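Local coordinates for protein argonaute (Methanocaldococcus jannaschii, PDB 5G5S) that cuts single-stranded DNA targets that pair with a short DNA guide, an activity that may defend the cell against invading genetic elements, at residues Arg158-Ile163 / Asn256-Met261; His166-Val171 / Phe250-Cys255; Glu141-Lys146 / Asn602-Val607. All coordinates share one frame; numbering follows the deposited sequence. Where two conformers were deposited one is given.

How the contacts relate
Contacts 1 and 2 are neighbours at the PAZ domain, while contact 3 lies about 20 Å from contact 1, centre to centre, where the same sheet meets the PIWI domain. Strand 150-163 of contact 1 runs on toward helix 167-170 of contact 2; Leu257 packs on Leu167 and Phe170, joining the two. Strand 134-147, its partner in the sheet, carries contact 3, and a long, weak ion pair of Arg158 NE with Glu141 OE2 ties contacts 1 and 3. Contact 2 is buried, a helix start met by carbonyls. The others are partly buried: a backbone ladder with aromatic packing in contact 1, long side chains with one stretched ion pair in contact 3.

Contact 1. Residues Arg158-Ile163 / Asn256-Met261; sequences RHTASI and NLVFYM
Tyr260 holds its CG anti to its own carbonyl carbon (chi1 -56°), and Arg158, bent at chi2 and chi3 and with chi4 near 90°, lays its guanidinium over the Tyr260 ring. The two groups stack with their planes only 20° apart, a cation-pi contact in which Arg158 CZ sits 3.8 Å from the centroid of the Tyr260 ring. NH2 lies above the middle of the ring, whereas Arg158 NH1 comes down at its root, 3.4 Å from Tyr260 CG. Asp262 takes that same NH1 in a salt bridge, so NH1 is both stacked and salt-bridged, which may help fix the orientation of the group.

On the other face of the sheet the Phe259 ring covers Ala161. The CB of Ala161 makes an off-centre CH-pi contact, 4.1 Å from the centroid of the Phe259 ring, and also touches Met261 SD at 3.7 Å. Ile163 crosses Phe259 at about a right angle, its CD1 3.8 Å from Phe259 CE2.

Between these faces the backbones pair antiparallel. Ala161 and Phe259 exchange both bonds, with Ala161 N to Phe259 O at 2.8 Å; His159 O takes the Met261 N-H and Leu257 O that of Ile163. The ladder finishes with a side chain: Asn256 ND2 donates to Ile163 O at 2.8 Å, in the carbonyl plane.

His159, which interacts with guide DNA, turns its ring away from this pairing, toward Tyr275 and Trp276. What results is an antiparallel ladder between two inner strands of a larger antiparallel sheet, consistent with a junction between the PAZ region and the rest of the chain.

Contact 2. Residues His166-Val171 / Phe250-Cys255; sequences HLWDFV and FAPQFC
Within the PAZ domain, the first turn of helix 167-170 docks on the turn at Pro252-Phe254, helical in its backbone angles but lacking the regular bonds, that leads into strand 255-260. His166 stands at the N-cap position, and the next two backbone N-H groups, which have no acceptor earlier in their own helix, point across to carbonyls of the other segment. Leu167 N reaches Cys255 O at 2.9 Å in a nearly straight bond (171° at the hydrogen). Trp168 N makes a weak, bent one to Pro252 O at 3.1 Å.

Beside these bonds the side chains of His166 and Gln253 lie side by side, pointing the same way. Chi1 of 70° puts His166 CG between backbone N and carbonyl carbon, and chi2 of -94° turns the ring so that a face meets Gln253 CG, 3.7 Å from the ring centroid: a CH-pi contact, displaced toward the NE2 rim. His166 CD2 also rests 3.3 Å from Gln253 CA. At the far end NE2 donates weakly to Asp169 OD1, an oxygen that Arg173 holds in a salt bridge. The amide of Gln253 leads elsewhere, its NE2 giving bonds to the Phe231 and Glu233 carbonyls.

Apolar contacts accompany these bonds: Trp168 CB meets Pro252 CB at 3.9 Å, and Leu167 CG approaches the same carbon at 4.2 Å. Leu178 of helix 175-179 packs on both Leu167 and Pro252.

One N-H at the helix start is thus well satisfied by Cys255 O, the next only weakly by Pro252 O; the carbonyls may also favour the partly positive helix start.

Contact 3. Residues Glu141-Lys146 / Asn602-Val607; sequences EYEVKK and NNKYKV
Lys145 NZ is gripped twice, by a hydrogen bond to Gly619 O and a salt bridge to Glu101 OE2, while the carbons of the same side chain lie against Tyr605 OH. The lysine crosses the tyrosine at about a right angle. Lys145 CG, CD and CE all lie within 3.5 Å of Tyr605 OH, the bends at chi2 and chi3 keeping CD and CE beside it. The hydroxyl is itself hydrogen-bonded to Asp621 OD2.

Lys604 carries most of the rest. Its chain runs extended past strand 134-147 until the last torsion turns NZ aside (chi4 75°), and its carbons do the touching. Lys604 CE sits 3.4 Å from Tyr142 O, a carbonyl that accepts a hydrogen bond from Arg105. Lys604 CD lies 3.7 Å from Glu143 CB, the two side chains crossing at about a right angle. The ion pair between Lys604 NZ and Glu143 OE2 is long, at 3.7 Å, so any attraction is probably modest. Glu141 brings its OE2 to 3.8 Å from Lys604 CG, but that oxygen is hydrogen-bonded to Asn156.

The loop has its own bracing. Asn603 OD1 accepts from Tyr605 N at 3.1 Å, an Asx turn, while its ND2 bonds to Pro635 O. Lys606 NZ donates to Tyr605 O at 3.0 Å from above the carbonyl plane, and Asn13 bonds to both Lys604 O and Lys606 N.

The contact therefore joins the long hairpin strand 134-147 to the PIWI loop that follows strand 593-600. From strand 134-147, Tyr142 points away from the loop, onto helices 97-111 and 114-122, and strand 150-163 pairs alongside, its Ile154 touching both Lys145 and Lys604.

Contact 1. Residues Arg158-Ile163 / Asn256-Met261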
loop_
_atom_site.group_PDB
_atom_site.type_symbol
_atom_site.label_atom_id
_atom_site.label_comp_id
_atom_site.label_asym_id
_atom_site.label_seq_id
_atom_site.Cartn_x
_atom_site.Cartn_y
_atom_site.Cartn_z
ATOM N N ARG A 158 -10.584 15.963 -0.067
ATOM C CA ARG A 158 -10.829 14.569 0.294
ATOM C C ARG A 158 -12.116 14.325 1.047
ATOM O O ARG A 158 -12.598 15.194 1.772
ATOM C CB ARG A 158 -9.635 13.993 1.061
ATOM C CG ARG A 158 -9.250 12.615 0.575
ATOM C CD ARG A 158 -7.825 12.591 0.077
ATOM N NE ARG A 158 -6.894 12.187 1.128
ATOM C CZ ARG A 158 -6.532 10.930 1.369
ATOM N NH1 ARG A 158 -7.035 9.935 0.646
ATOM N NH2 ARG A 158 -5.670 10.656 2.340
ATOM N N HIS A 159 -12.673 13.121 0.865
ATOM C CA HIS A 159 -13.883 12.680 1.540
ATOM C C HIS A 159 -13.548 11.523 2.450
ATOM O O HIS A 159 -12.989 10.519 2.007
ATOM C CB HIS A 159 -14.986 12.310 0.541
ATOM C CG HIS A 159 -15.396 13.451 -0.334
ATOM N ND1 HIS A 159 -16.339 14.374 0.078
ATOM C CD2 HIS A 159 -14.949 13.798 -1.561
ATOM C CE1 HIS A 159 -16.457 15.234 -0.919
ATOM N NE2 HIS A 159 -15.635 14.935 -1.924
ATOM N N THR A 160 -13.824 11.707 3.743
ATOM C CA THR A 160 -13.605 10.713 4.789
ATOM C C THR A 160 -14.945 10.204 5.280
ATOM O O THR A 160 -15.783 10.986 5.722
ATOM C CB THR A 160 -12.623 11.217 5.874
ATOM O OG1 THR A 160 -12.497 10.225 6.889
ATOM C CG2 THR A 160 -13.034 12.554 6.500
ATOM N N ALA A 161 -15.178 8.904 5.118
ATOM C CA ALA A 161 -16.417 8.264 5.539
ATOM C C ALA A 161 -16.196 7.397 6.770
ATOM O O ALA A 161 -15.145 6.760 6.918
ATOM C CB ALA A 161 -17.005 7.435 4.411
ATOM N N SER A 162 -17.181 7.402 7.667
ATOM C CA SER A 162 -17.135 6.607 8.885
ATOM C C SER A 162 -18.382 5.736 9.052
ATOM O O SER A 162 -19.514 6.203 8.849
ATOM C CB SER A 162 -16.882 7.477 10.115
ATOM O OG SER A 162 -17.716 8.621 10.138
ATOM N N ILE A 163 -18.164 4.457 9.388
ATOM C CA ILE A 163 -19.250 3.508 9.632
ATOM C C ILE A 163 -19.793 3.842 11.018
ATOM O O ILE A 163 -19.051 3.794 11.999
ATOM C CB ILE A 163 -18.789 2.034 9.503
ATOM C CG1 ILE A 163 -17.936 1.792 8.216
ATOM C CG2 ILE A 163 -19.970 1.072 9.649
ATOM C CD1 ILE A 163 -18.609 1.111 6.983
ATOM N N ASN A 256 -14.896 2.663 15.635
ATOM C CA ASN A 256 -15.567 2.833 14.342
ATOM C C ASN A 256 -14.590 2.862 13.190
ATOM O O ASN A 256 -13.567 3.541 13.274
ATOM C CB ASN A 256 -16.384 4.105 14.308
ATOM C CG ASN A 256 -17.507 4.097 15.284
ATOM O OD1 ASN A 256 -17.315 4.359 16.467
ATOM N ND2 ASN A 256 -18.693 3.757 14.803
ATOM N N LEU A 257 -14.941 2.177 12.089
ATOM C CA LEU A 257 -14.146 2.143 10.865
ATOM C C LEU A 257 -14.186 3.488 10.163
ATOM O O LEU A 257 -15.236 4.122 10.108
ATOM C CB LEU A 257 -14.638 1.057 9.911
ATOM C CG LEU A 257 -14.266 -0.360 10.268
ATOM C CD1 LEU A 257 -15.228 -1.310 9.649
ATOM C CD2 LEU A 257 -12.833 -0.694 9.846
ATOM N N VAL A 258 -13.023 3.943 9.686
ATOM C CA VAL A 258 -12.870 5.214 8.969
ATOM C C VAL A 258 -12.049 4.953 7.708
ATOM O O VAL A 258 -11.035 4.263 7.756
ATOM C CB VAL A 258 -12.306 6.366 9.855
ATOM C CG1 VAL A 258 -11.953 7.598 9.023
ATOM C CG2 VAL A 258 -13.301 6.763 10.930
ATOM N N PHE A 259 -12.516 5.461 6.578
ATOM C CA PHE A 259 -11.825 5.277 5.306
ATOM C C PHE A 259 -12.041 6.466 4.381
ATOM O O PHE A 259 -12.950 7.271 4.600
ATOM C CB PHE A 259 -12.283 3.966 4.618
ATOM C CG PHE A 259 -13.778 3.871 4.401
ATOM C CD1 PHE A 259 -14.360 4.353 3.233
ATOM C CD2 PHE A 259 -14.604 3.308 5.369
ATOM C CE1 PHE A 259 -15.740 4.286 3.044
ATOM C CE2 PHE A 259 -15.986 3.255 5.182
ATOM C CZ PHE A 259 -16.543 3.741 4.019
ATOM N N TYR A 260 -11.235 6.531 3.308
ATOM C CA TYR A 260 -11.354 7.554 2.277
ATOM C C TYR A 260 -12.137 6.967 1.127
ATOM O O TYR A 260 -11.946 5.793 0.792
ATOM C CB TYR A 260 -9.974 8.057 1.825
ATOM C CG TYR A 260 -9.142 8.586 2.971
ATOM C CD1 TYR A 260 -9.405 9.830 3.532
ATOM C CD2 TYR A 260 -8.125 7.820 3.529
ATOM C CE1 TYR A 260 -8.678 10.299 4.625
ATOM C CE2 TYR A 260 -7.378 8.284 4.612
ATOM C CZ TYR A 260 -7.659 9.526 5.159
ATOM O OH TYR A 260 -6.927 9.988 6.227
ATOM N N MET A 261 -13.043 7.778 0.541
ATOM C CA MET A 261 -13.885 7.409 -0.604
ATOM C C MET A 261 -13.045 7.087 -1.839
ATOM O O MET A 261 -13.458 6.261 -2.650
ATOM C CB MET A 261 -14.913 8.513 -0.926
ATOM C CG MET A 261 -15.933 8.768 0.187
ATOM S SD MET A 261 -16.928 7.343 0.713
ATOM C CE MET A 261 -17.998 7.137 -0.705
#

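Contact 2. Residues His166-Val171 / Phe250-Cys255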
loop_
_atom_site.group_PDB
_atom_site.type_symbol
_atom_site.label_atom_id
_atom_site.label_comp_id
_atom_site.label_asym_id
_atom_site.label_seq_id
_atom_site.Cartn_x
_atom_site.Cartn_y
_atom_site.Cartn_z
ATOM N N HIS A 166 -20.785 0.433 15.156
ATOM C CA HIS A 166 -19.452 0.110 15.672
ATOM C C HIS A 166 -18.802 -1.140 15.063
ATOM O O HIS A 166 -19.489 -2.004 14.517
ATOM C CB HIS A 166 -19.464 0.030 17.185
ATOM C CG HIS A 166 -20.211 -1.150 17.691
ATOM N ND1 HIS A 166 -21.542 -1.055 18.043
ATOM C CD2 HIS A 166 -19.799 -2.426 17.860
ATOM C CE1 HIS A 166 -21.884 -2.256 18.465
ATOM N NE2 HIS A 166 -20.872 -3.121 18.353
ATOM N N LEU A 167 -17.474 -1.235 15.204
ATOM C CA LEU A 167 -16.639 -2.300 14.666
ATOM C C LEU A 167 -17.054 -3.751 15.005
ATOM O O LEU A 167 -17.083 -4.573 14.089
ATOM C CB LEU A 167 -15.146 -1.992 14.918
ATOM C CG LEU A 167 -14.068 -2.925 14.367
ATOM C CD1 LEU A 167 -14.190 -3.121 12.867
ATOM C CD2 LEU A 167 -12.694 -2.395 14.711
ATOM N N TRP A 168 -17.430 -4.047 16.271
ATOM C CA TRP A 168 -17.861 -5.396 16.687
ATOM C C TRP A 168 -19.182 -5.873 16.061
ATOM O O TRP A 168 -19.234 -7.010 15.577
ATOM C CB TRP A 168 -17.840 -5.565 18.216
ATOM C CG TRP A 168 -18.126 -6.956 18.731
ATOM C CD1 TRP A 168 -19.030 -7.299 19.696
ATOM C CD2 TRP A 168 -17.506 -8.186 18.309
ATOM N NE1 TRP A 168 -19.001 -8.658 19.913
ATOM C CE2 TRP A 168 -18.074 -9.227 19.077
ATOM C CE3 TRP A 168 -16.514 -8.510 17.364
ATOM C CZ2 TRP A 168 -17.681 -10.568 18.933
ATOM C CZ3 TRP A 168 -16.159 -9.841 17.190
ATOM C CH2 TRP A 168 -16.725 -10.851 17.981
ATOM N N ASP A 169 -20.239 -5.022 16.059
ATOM C CA ASP A 169 -21.533 -5.378 15.450
ATOM C C ASP A 169 -21.405 -5.412 13.946
ATOM O O ASP A 169 -22.045 -6.242 13.292
ATOM C CB ASP A 169 -22.655 -4.388 15.829
ATOM C CG ASP A 169 -23.420 -4.701 17.107
ATOM O OD1 ASP A 169 -22.799 -5.237 18.059
ATOM O OD2 ASP A 169 -24.604 -4.295 17.205
ATOM N N PHE A 170 -20.571 -4.506 13.394
ATOM C CA PHE A 170 -20.328 -4.407 11.966
ATOM C C PHE A 170 -19.757 -5.714 11.427
ATOM O O PHE A 170 -20.206 -6.189 10.377
ATOM C CB PHE A 170 -19.428 -3.196 11.653
ATOM C CG PHE A 170 -19.185 -2.997 10.182
ATOM C CD1 PHE A 170 -20.145 -2.390 9.378
ATOM C CD2 PHE A 170 -18.031 -3.479 9.581
ATOM C CE1 PHE A 170 -19.933 -2.233 8.006
ATOM C CE2 PHE A 170 -17.828 -3.330 8.211
ATOM C CZ PHE A 170 -18.772 -2.693 7.434
ATOM N N VAL A 171 -18.799 -6.315 12.170
ATOM C CA VAL A 171 -18.147 -7.583 11.799
ATOM C C VAL A 171 -18.982 -8.823 12.219
ATOM O O VAL A 171 -18.435 -9.909 12.421
ATOM C CB VAL A 171 -16.636 -7.653 12.192
ATOM C CG1 VAL A 171 -15.843 -6.538 11.520
ATOM C CG2 VAL A 171 -16.422 -7.639 13.709
ATOM N N PHE A 250 -7.783 -2.624 23.109
ATOM C CA PHE A 250 -8.957 -2.049 22.442
ATOM C C PHE A 250 -10.151 -3.006 22.469
ATOM O O PHE A 250 -9.970 -4.225 22.431
ATOM C CB PHE A 250 -8.597 -1.695 20.991
ATOM C CG PHE A 250 -7.717 -0.478 20.833
ATOM C CD1 PHE A 250 -6.416 -0.469 21.326
ATOM C CD2 PHE A 250 -8.178 0.651 20.167
ATOM C CE1 PHE A 250 -5.604 0.654 21.176
ATOM C CE2 PHE A 250 -7.363 1.774 20.012
ATOM C CZ PHE A 250 -6.076 1.763 20.508
ATOM N N ALA A 251 -11.366 -2.452 22.540
ATOM C CA ALA A 251 -12.606 -3.228 22.522
ATOM C C ALA A 251 -13.350 -2.878 21.211
ATOM O O ALA A 251 -13.825 -1.744 21.085
ATOM C CB ALA A 251 -13.456 -2.897 23.740
ATOM N N PRO A 252 -13.398 -3.806 20.202
ATOM C CA PRO A 252 -14.043 -3.485 18.908
ATOM C C PRO A 252 -15.421 -2.821 18.939
ATOM O O PRO A 252 -15.738 -2.069 18.022
ATOM C CB PRO A 252 -14.037 -4.822 18.156
ATOM C CG PRO A 252 -13.715 -5.859 19.183
ATOM C CD PRO A 252 -12.838 -5.170 20.171
ATOM N N GLN A 253 -16.205 -3.046 20.012
ATOM C CA GLN A 253 -17.517 -2.427 20.240
ATOM C C GLN A 253 -17.394 -0.902 20.433
ATOM O O GLN A 253 -18.332 -0.170 20.118
ATOM C CB GLN A 253 -18.199 -3.060 21.473
ATOM C CG GLN A 253 -19.724 -2.903 21.507
ATOM C CD GLN A 253 -20.422 -3.598 22.663
ATOM O OE1 GLN A 253 -19.977 -4.624 23.191
ATOM N NE2 GLN A 253 -21.589 -3.092 23.027
ATOM N N PHE A 254 -16.241 -0.437 20.958
ATOM C CA PHE A 254 -15.957 0.965 21.265
ATOM C C PHE A 254 -15.357 1.763 20.100
ATOM O O PHE A 254 -15.208 2.984 20.218
ATOM C CB PHE A 254 -15.027 1.061 22.501
ATOM C CG PHE A 254 -15.471 0.440 23.816
ATOM C CD1 PHE A 254 -16.745 -0.106 23.962
ATOM C CD2 PHE A 254 -14.618 0.413 24.912
ATOM C CE1 PHE A 254 -17.147 -0.676 25.171
ATOM C CE2 PHE A 254 -15.023 -0.156 26.125
ATOM C CZ PHE A 254 -16.284 -0.698 26.244
ATOM N N CYS A 255 -15.007 1.087 18.986
ATOM C CA CYS A 255 -14.367 1.716 17.829
ATOM C C CYS A 255 -15.257 1.767 16.582
ATOM O O CYS A 255 -16.216 0.995 16.463
ATOM C CB CYS A 255 -13.028 1.042 17.524
ATOM S SG CYS A 255 -12.097 0.519 18.993
#

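Contact 3. Residues Glu141-Lys146 / Asn602-Val607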
loop_
_atom_site.group_PDB
_atom_site.type_symbol
_atom_site.label_atom_id
_atom_site.label_comp_id
_atom_site.label_asym_id
_atom_site.label_seq_id
_atom_site.Cartn_x
_atom_site.Cartn_y
_atom_site.Cartn_z
ATOM N N GLU A 141 -6.593 19.254 2.036
ATOM C CA GLU A 141 -5.221 19.032 2.461
ATOM C C GLU A 141 -4.338 19.865 1.550
ATOM O O GLU A 141 -4.630 20.007 0.355
ATOM C CB GLU A 141 -4.786 17.564 2.564
ATOM C CG GLU A 141 -5.514 16.568 1.683
ATOM C CD GLU A 141 -4.855 15.205 1.648
ATOM O OE1 GLU A 141 -4.601 14.634 2.734
ATOM O OE2 GLU A 141 -4.587 14.709 0.530
ATOM N N TYR A 142 -3.325 20.498 2.133
ATOM C CA TYR A 142 -2.450 21.385 1.390
ATOM C C TYR A 142 -0.979 21.199 1.723
ATOM O O TYR A 142 -0.618 20.770 2.819
ATOM C CB TYR A 142 -2.896 22.853 1.558
ATOM C CG TYR A 142 -2.626 23.389 2.946
ATOM C CD1 TYR A 142 -3.442 23.041 4.022
ATOM C CD2 TYR A 142 -1.533 24.212 3.196
ATOM C CE1 TYR A 142 -3.140 23.450 5.318
ATOM C CE2 TYR A 142 -1.228 24.638 4.485
ATOM C CZ TYR A 142 -2.046 24.271 5.541
ATOM O OH TYR A 142 -1.768 24.725 6.805
ATOM N N GLU A 143 -0.137 21.555 0.755
ATOM C CA GLU A 143 1.317 21.513 0.811
ATOM C C GLU A 143 1.839 22.575 -0.137
ATOM O O GLU A 143 1.125 22.974 -1.058
ATOM C CB GLU A 143 1.775 20.148 0.286
ATOM C CG GLU A 143 2.988 19.571 0.983
ATOM C CD GLU A 143 3.285 18.154 0.531
ATOM O OE1 GLU A 143 3.385 17.931 -0.697
ATOM O OE2 GLU A 143 3.386 17.260 1.403
ATOM N N VAL A 144 3.076 23.041 0.071
ATOM C CA VAL A 144 3.697 23.983 -0.857
ATOM C C VAL A 144 4.911 23.366 -1.539
ATOM O O VAL A 144 5.636 22.584 -0.925
ATOM C CB VAL A 144 3.782 25.501 -0.486
ATOM C CG1 VAL A 144 3.178 25.803 0.870
ATOM C CG2 VAL A 144 5.186 26.085 -0.624
ATOM N N LYS A 145 5.062 23.639 -2.837
ATOM C CA LYS A 145 6.134 23.093 -3.662
ATOM C C LYS A 145 6.841 24.168 -4.423
ATOM O O LYS A 145 6.192 25.052 -4.987
ATOM C CB LYS A 145 5.611 21.993 -4.611
ATOM C CG LYS A 145 5.266 20.648 -3.927
ATOM C CD LYS A 145 6.453 19.918 -3.253
ATOM C CE LYS A 145 7.596 19.609 -4.191
ATOM N NZ LYS A 145 8.809 19.179 -3.450
ATOM N N LYS A 146 8.182 24.122 -4.422
ATOM C CA LYS A 146 8.975 25.059 -5.187
ATOM C C LYS A 146 9.303 24.376 -6.501
ATOM O O LYS A 146 9.863 23.281 -6.506
ATOM C CB LYS A 146 10.241 25.529 -4.453
ATOM C CG LYS A 146 10.768 26.828 -5.075
ATOM C CD LYS A 146 12.107 27.286 -4.516
ATOM C CE LYS A 146 12.525 28.559 -5.202
ATOM N NZ LYS A 146 13.935 28.917 -4.925
ATOM N N ASN A 602 -0.017 7.382 -0.859
ATOM C CA ASN A 602 -0.859 8.370 -0.199
ATOM C C ASN A 602 -0.116 9.676 -0.268
ATOM O O ASN A 602 0.938 9.812 0.337
ATOM C CB ASN A 602 -1.153 7.949 1.265
ATOM C CG ASN A 602 -1.794 6.578 1.400
ATOM O OD1 ASN A 602 -2.763 6.233 0.704
ATOM N ND2 ASN A 602 -1.265 5.764 2.309
ATOM N N ASN A 603 -0.612 10.594 -1.104
ATOM C CA ASN A 603 -0.023 11.900 -1.351
ATOM C C ASN A 603 -1.109 12.898 -1.770
ATOM O O ASN A 603 -2.261 12.520 -1.952
ATOM C CB ASN A 603 1.139 11.796 -2.364
ATOM C CG ASN A 603 0.712 11.401 -3.759
ATOM O OD1 ASN A 603 0.406 12.250 -4.588
ATOM N ND2 ASN A 603 0.677 10.107 -4.044
ATOM N N LYS A 604 -0.752 14.168 -1.851
ATOM C CA LYS A 604 -1.635 15.293 -2.148
ATOM C C LYS A 604 -1.791 15.647 -3.634
ATOM O O LYS A 604 -2.661 16.458 -3.960
ATOM C CB LYS A 604 -1.188 16.524 -1.335
ATOM C CG LYS A 604 -1.119 16.238 0.166
ATOM C CD LYS A 604 -0.726 17.482 0.911
ATOM C CE LYS A 604 -0.887 17.368 2.414
ATOM N NZ LYS A 604 0.184 16.547 3.020
ATOM N N TYR A 605 -0.968 15.054 -4.530
ATOM C CA TYR A 605 -1.014 15.341 -5.974
ATOM C C TYR A 605 -2.201 14.739 -6.672
ATOM O O TYR A 605 -2.628 13.645 -6.325
ATOM C CB TYR A 605 0.263 14.896 -6.712
ATOM C CG TYR A 605 1.515 15.680 -6.382
ATOM C CD1 TYR A 605 1.741 16.937 -6.935
ATOM C CD2 TYR A 605 2.526 15.119 -5.611
ATOM C CE1 TYR A 605 2.924 17.634 -6.689
ATOM C CE2 TYR A 605 3.701 15.811 -5.342
ATOM C CZ TYR A 605 3.897 17.070 -5.884
ATOM O OH TYR A 605 5.054 17.752 -5.611
ATOM N N LYS A 606 -2.699 15.445 -7.702
ATOM C CA LYS A 606 -3.789 15.023 -8.577
ATOM C C LYS A 606 -3.462 15.483 -9.973
ATOM O O LYS A 606 -3.083 16.638 -10.155
ATOM C CB LYS A 606 -5.151 15.643 -8.163
ATOM C CG LYS A 606 -5.769 15.124 -6.875
ATOM C CD LYS A 606 -6.130 13.629 -6.921
ATOM C CE LYS A 606 -6.298 13.027 -5.537
ATOM N NZ LYS A 606 -5.055 13.097 -4.709
ATOM N N VAL A 607 -3.626 14.593 -10.960
ATOM C CA VAL A 607 -3.426 14.903 -12.381
ATOM C C VAL A 607 -4.816 14.933 -13.010
ATOM O O VAL A 607 -5.546 13.942 -12.947
ATOM C CB VAL A 607 -2.461 13.933 -13.115
ATOM C CG1 VAL A 607 -2.038 14.511 -14.465
ATOM C CG2 VAL A 607 -1.231 13.626 -12.265
#